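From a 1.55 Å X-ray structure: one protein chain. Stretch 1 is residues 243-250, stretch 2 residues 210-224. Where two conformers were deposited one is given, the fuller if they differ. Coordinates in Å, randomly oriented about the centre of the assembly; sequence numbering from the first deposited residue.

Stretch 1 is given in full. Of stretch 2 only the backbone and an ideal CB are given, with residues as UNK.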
# COMPACT_ATOMS: atom_id res chain seq x y z
N GLY A 243 35.53 13.79 0.06
CA GLY A 243 36.95 13.90 0.32
C GLY A 243 37.74 12.62 0.18
O GLY A 243 38.84 12.52 0.74
N VAL A 244 37.24 11.63 -0.56
CA VAL A 244 37.94 10.36 -0.75
C VAL A 244 38.42 10.20 -2.18
O VAL A 244 38.92 9.12 -2.56
CB VAL A 244 37.08 9.16 -0.31
CG1 VAL A 244 36.73 9.29 1.20
CG2 VAL A 244 35.85 9.06 -1.19
N ARG A 245 38.33 11.26 -2.98
CA ARG A 245 38.66 11.20 -4.41
C ARG A 245 40.06 10.62 -4.67
O ARG A 245 40.25 9.86 -5.64
CB ARG A 245 38.54 12.61 -4.98
CG ARG A 245 39.17 12.89 -6.30
CD ARG A 245 38.30 12.40 -7.37
NE ARG A 245 38.61 11.02 -7.66
CZ ARG A 245 38.22 10.42 -8.76
NH1 ARG A 245 38.55 9.13 -8.99
NH2 ARG A 245 37.48 11.11 -9.62
N ASP A 246 41.04 10.98 -3.84
CA ASP A 246 42.39 10.53 -4.09
C ASP A 246 42.58 9.04 -3.81
O ASP A 246 43.59 8.46 -4.24
CB ASP A 246 43.38 11.37 -3.26
CG ASP A 246 43.49 12.83 -3.76
OD1 ASP A 246 43.30 13.11 -4.96
OD2 ASP A 246 43.79 13.72 -2.93
N ARG A 247 41.62 8.39 -3.14
CA ARG A 247 41.72 6.97 -2.82
C ARG A 247 40.66 6.16 -3.56
O ARG A 247 40.41 5.00 -3.21
CB ARG A 247 41.62 6.74 -1.31
CG ARG A 247 42.78 7.29 -0.52
CD ARG A 247 42.69 6.85 0.93
NE ARG A 247 41.63 7.55 1.68
CZ ARG A 247 40.66 6.96 2.39
NH1 ARG A 247 40.55 5.62 2.46
NH2 ARG A 247 39.80 7.73 3.06
N LEU A 248 40.04 6.76 -4.56
CA LEU A 248 38.98 6.14 -5.34
C LEU A 248 39.36 6.16 -6.83
O LEU A 248 39.84 7.18 -7.34
CB LEU A 248 37.65 6.87 -5.11
CG LEU A 248 36.39 6.18 -5.58
CD1 LEU A 248 36.06 4.99 -4.66
CD2 LEU A 248 35.27 7.19 -5.59
N GLU A 249 39.15 5.05 -7.51
CA GLU A 249 39.25 5.01 -8.96
C GLU A 249 37.89 4.66 -9.53
O GLU A 249 37.15 3.88 -8.92
CB GLU A 249 40.23 3.96 -9.45
CG GLU A 249 41.62 4.12 -8.95
CD GLU A 249 42.50 2.90 -9.28
OE1 GLU A 249 42.08 1.95 -9.99
OE2 GLU A 249 43.63 2.92 -8.78
N LEU A 250 37.60 5.21 -10.70
CA LEU A 250 36.35 4.99 -11.42
C LEU A 250 36.66 4.28 -12.72
O LEU A 250 37.39 4.82 -13.56
CB LEU A 250 35.63 6.32 -11.69
CG LEU A 250 35.50 7.23 -10.47
CD1 LEU A 250 34.91 8.62 -10.86
CD2 LEU A 250 34.68 6.57 -9.35
N UNK A 210 28.32 3.63 -0.93
CA UNK A 210 28.70 2.66 0.09
C UNK A 210 30.21 2.58 0.23
O UNK A 210 30.73 2.48 1.35
CB UNK A 210 28.13 1.28 -0.24
N UNK A 211 30.92 2.58 -0.91
CA UNK A 211 32.38 2.54 -0.88
C UNK A 211 32.95 3.81 -0.27
O UNK A 211 33.90 3.74 0.52
CB UNK A 211 32.94 2.34 -2.29
N UNK A 212 32.38 4.98 -0.61
CA UNK A 212 32.87 6.23 -0.02
C UNK A 212 32.73 6.21 1.51
O UNK A 212 33.65 6.65 2.20
CB UNK A 212 32.11 7.42 -0.60
N UNK A 213 31.62 5.70 2.04
CA UNK A 213 31.51 5.58 3.50
C UNK A 213 32.59 4.66 4.06
O UNK A 213 33.24 4.98 5.06
CB UNK A 213 30.13 5.06 3.89
N UNK A 214 32.79 3.49 3.43
CA UNK A 214 33.82 2.59 3.92
C UNK A 214 35.18 3.28 3.91
O UNK A 214 35.97 3.16 4.86
CB UNK A 214 33.86 1.31 3.08
N UNK A 215 35.47 4.03 2.85
CA UNK A 215 36.78 4.69 2.79
C UNK A 215 36.94 5.77 3.86
O UNK A 215 38.07 6.01 4.31
CB UNK A 215 36.99 5.31 1.41
N UNK A 216 35.85 6.46 4.25
CA UNK A 216 35.97 7.38 5.39
C UNK A 216 36.22 6.63 6.69
O UNK A 216 36.94 7.12 7.57
CB UNK A 216 34.71 8.23 5.52
N UNK A 217 35.64 5.45 6.83
CA UNK A 217 35.85 4.68 8.05
C UNK A 217 37.26 4.10 8.11
O UNK A 217 37.83 3.97 9.20
CB UNK A 217 34.82 3.56 8.15
N UNK A 218 37.83 3.76 6.96
CA UNK A 218 39.10 3.03 6.86
C UNK A 218 40.04 3.88 6.02
O UNK A 218 40.16 3.68 4.80
CB UNK A 218 38.91 1.64 6.25
N UNK A 219 40.75 4.82 6.63
CA UNK A 219 41.59 5.76 5.86
C UNK A 219 42.73 5.10 5.08
O UNK A 219 43.30 5.75 4.18
CB UNK A 219 42.19 6.80 6.81
N UNK A 220 43.11 3.87 5.40
CA UNK A 220 44.18 3.19 4.67
C UNK A 220 43.66 2.38 3.49
O UNK A 220 44.48 1.79 2.77
CB UNK A 220 44.96 2.27 5.62
N UNK A 221 42.35 2.32 3.28
CA UNK A 221 41.83 1.51 2.20
C UNK A 221 41.77 2.30 0.91
O UNK A 221 41.89 3.53 0.91
CB UNK A 221 40.44 0.97 2.56
N UNK A 222 41.58 1.59 -0.20
CA UNK A 222 41.33 2.19 -1.50
C UNK A 222 40.07 1.57 -2.09
O UNK A 222 39.75 0.42 -1.82
CB UNK A 222 42.53 2.00 -2.44
N UNK A 223 39.38 2.34 -2.91
CA UNK A 223 38.13 1.90 -3.49
C UNK A 223 38.17 1.99 -5.00
O UNK A 223 38.90 2.80 -5.57
CB UNK A 223 36.97 2.73 -2.94
N UNK A 224 37.37 1.15 -5.63
CA UNK A 224 37.21 1.14 -7.07
C UNK A 224 35.72 1.03 -7.36
O UNK A 224 35.06 0.10 -6.89
CB UNK A 224 38.00 -0.00 -7.72

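Positions 210 to 217 form a helix that runs nearly antiparallel to strand 248-250, and 222 to 224 form a strand parallel to it. Position 210 has nothing of stretch 1 within reach of its CB, so the contact sets no preference; it is Tyr210.

At 211 the CB points sideways, 4.7 Å from Leu248 CD1, which suits a small or branched residue with a methyl to offer. It is Thr211, whose CG2 lies 3.9 Å from Leu248 CD1, while its hydroxyl is bonded elsewhere in the structure. At 212 the CB is 4.1 Å from Val244 CG2, and Leu248 lies farther along, so a long, flexible apolar chain could touch both. The residue is Met212, modelled as selenomethionine: its CG packs 3.9 Å from Val244 CG2 and its CE 4.1 Å from Leu248 CD2.

Positions 213 and 214 meet nothing here and are Ala213 and Val214. Position 215 points toward stretch 1, its CB 4.0 Å from Val244 CG1 and 3.7 Å from Arg247 NH1. Leucine, isoleucine or methionine would suit the apolar side. Leu215 sends CD1 to 3.8 Å from Leu248 CD1, and its carbonyl O accepts from Arg247 NH2 at 2.7 Å and Arg247 NH1 at 3.1 Å.

At 216 the CB points sideways, 4.9 Å from Val244 CG1, and a chain with an aliphatic stem and a polar end would do; Gln216 places CG 3.9 Å from Val244 CG1. Position 217 points away and tolerates almost anything, here Lys217.

From 218 to 221 a type I turn presents carbonyls to Arg247, so backbone matters more than side chain. Position 218 leaves helical angles and is Tyr218; its O receives a weak bond from Arg247 NH1 at 3.1 Å. At 219, phi of -62° permits proline, and Pro219 lays its O over one guanidinium face. Position 220 points away: Thr220. At 221 many residues would fit, since the contact is through O, 2.9 Å from Arg247 NH1; the ring of Trp221 leads away.

Position 222 can reach the carboxylate of Glu249, favouring a long basic chain. Arg222 forms a salt bridge, NH2 to Glu249 OE2 at 3.0 Å, with Arg247 CA over one face of its guanidinium.

At 223 an ideal CB would lie 3.0 Å from Leu248 CD1, a clash, so glycine fits best. Gly223 pairs with Leu248: its N donates to Arg247 O at 2.9 Å, and its O accepts from Glu249 N at 3.0 Å. Position 224 shares a sheet face with Glu249 and suits a beta-branched residue; Ile224 brings CG1 to 4.2 Å from Glu249 OE1.

Stretch 2 (210-224) YTMAVLQKYPTWRGI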
# COMPACT_ATOMS: atom_id res chain seq x y z
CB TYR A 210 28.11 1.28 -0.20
CG TYR A 210 26.59 1.27 -0.04
CD1 TYR A 210 26.00 1.05 1.20
CD2 TYR A 210 25.75 1.48 -1.13
CE1 TYR A 210 24.62 1.05 1.34
CE2 TYR A 210 24.36 1.48 -0.99
CZ TYR A 210 23.80 1.25 0.25
OH TYR A 210 22.43 1.25 0.41
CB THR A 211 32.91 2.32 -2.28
OG1 THR A 211 32.45 1.05 -2.74
CG2 THR A 211 34.44 2.33 -2.30
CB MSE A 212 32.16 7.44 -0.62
CG MSE A 212 32.41 7.54 -2.11
SE MSE A 212 31.18 8.83 -2.84
CE MSE A 212 31.38 8.19 -4.69
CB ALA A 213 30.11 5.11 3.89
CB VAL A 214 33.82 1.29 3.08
CG1 VAL A 214 35.06 0.44 3.38
CG2 VAL A 214 32.54 0.51 3.37
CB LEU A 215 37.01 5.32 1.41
CG LEU A 215 37.14 4.34 0.24
CD1 LEU A 215 37.43 5.11 -1.08
CD2 LEU A 215 38.20 3.25 0.50
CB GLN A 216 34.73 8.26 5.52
CG GLN A 216 34.49 9.21 4.36
CD GLN A 216 33.45 10.23 4.71
OE1 GLN A 216 32.69 10.03 5.67
NE2 GLN A 216 33.40 11.34 3.97
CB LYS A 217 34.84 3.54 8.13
CG LYS A 217 35.07 2.67 9.36
CD LYS A 217 33.86 1.93 9.75
CE LYS A 217 33.96 1.57 11.24
NZ LYS A 217 33.72 2.75 12.15
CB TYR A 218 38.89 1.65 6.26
CG TYR A 218 38.14 0.68 7.14
CD1 TYR A 218 38.75 0.09 8.25
CD2 TYR A 218 36.82 0.33 6.86
CE1 TYR A 218 38.08 -0.81 9.04
CE2 TYR A 218 36.13 -0.57 7.65
CZ TYR A 218 36.76 -1.14 8.74
OH TYR A 218 36.07 -2.05 9.52
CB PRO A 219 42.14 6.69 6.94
CG PRO A 219 41.20 6.54 8.09
CD PRO A 219 40.72 5.14 8.07
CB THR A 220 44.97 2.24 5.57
OG1 THR A 220 44.11 1.20 6.03
CG2 THR A 220 45.54 2.98 6.76
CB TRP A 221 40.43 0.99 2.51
CG TRP A 221 40.38 -0.04 3.59
CD1 TRP A 221 41.30 -0.24 4.58
CD2 TRP A 221 39.34 -1.00 3.79
NE1 TRP A 221 40.88 -1.27 5.42
CE2 TRP A 221 39.68 -1.74 4.95
CE3 TRP A 221 38.15 -1.30 3.12
CZ2 TRP A 221 38.88 -2.78 5.43
CZ3 TRP A 221 37.35 -2.31 3.60
CH2 TRP A 221 37.72 -3.05 4.75
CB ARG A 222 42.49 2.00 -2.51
CG ARG A 222 43.74 2.79 -2.17
CD ARG A 222 44.80 2.73 -3.30
NE ARG A 222 44.36 3.17 -4.63
CZ ARG A 222 44.52 4.40 -5.12
NH1 ARG A 222 45.08 5.35 -4.39
NH2 ARG A 222 44.11 4.69 -6.36
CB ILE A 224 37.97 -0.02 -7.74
CG1 ILE A 224 39.47 0.02 -7.39
CG2 ILE A 224 37.71 0.00 -9.23
CD1 ILE A 224 40.24 -1.21 -7.87
O HOH W 1 43.45 0.42 -6.46
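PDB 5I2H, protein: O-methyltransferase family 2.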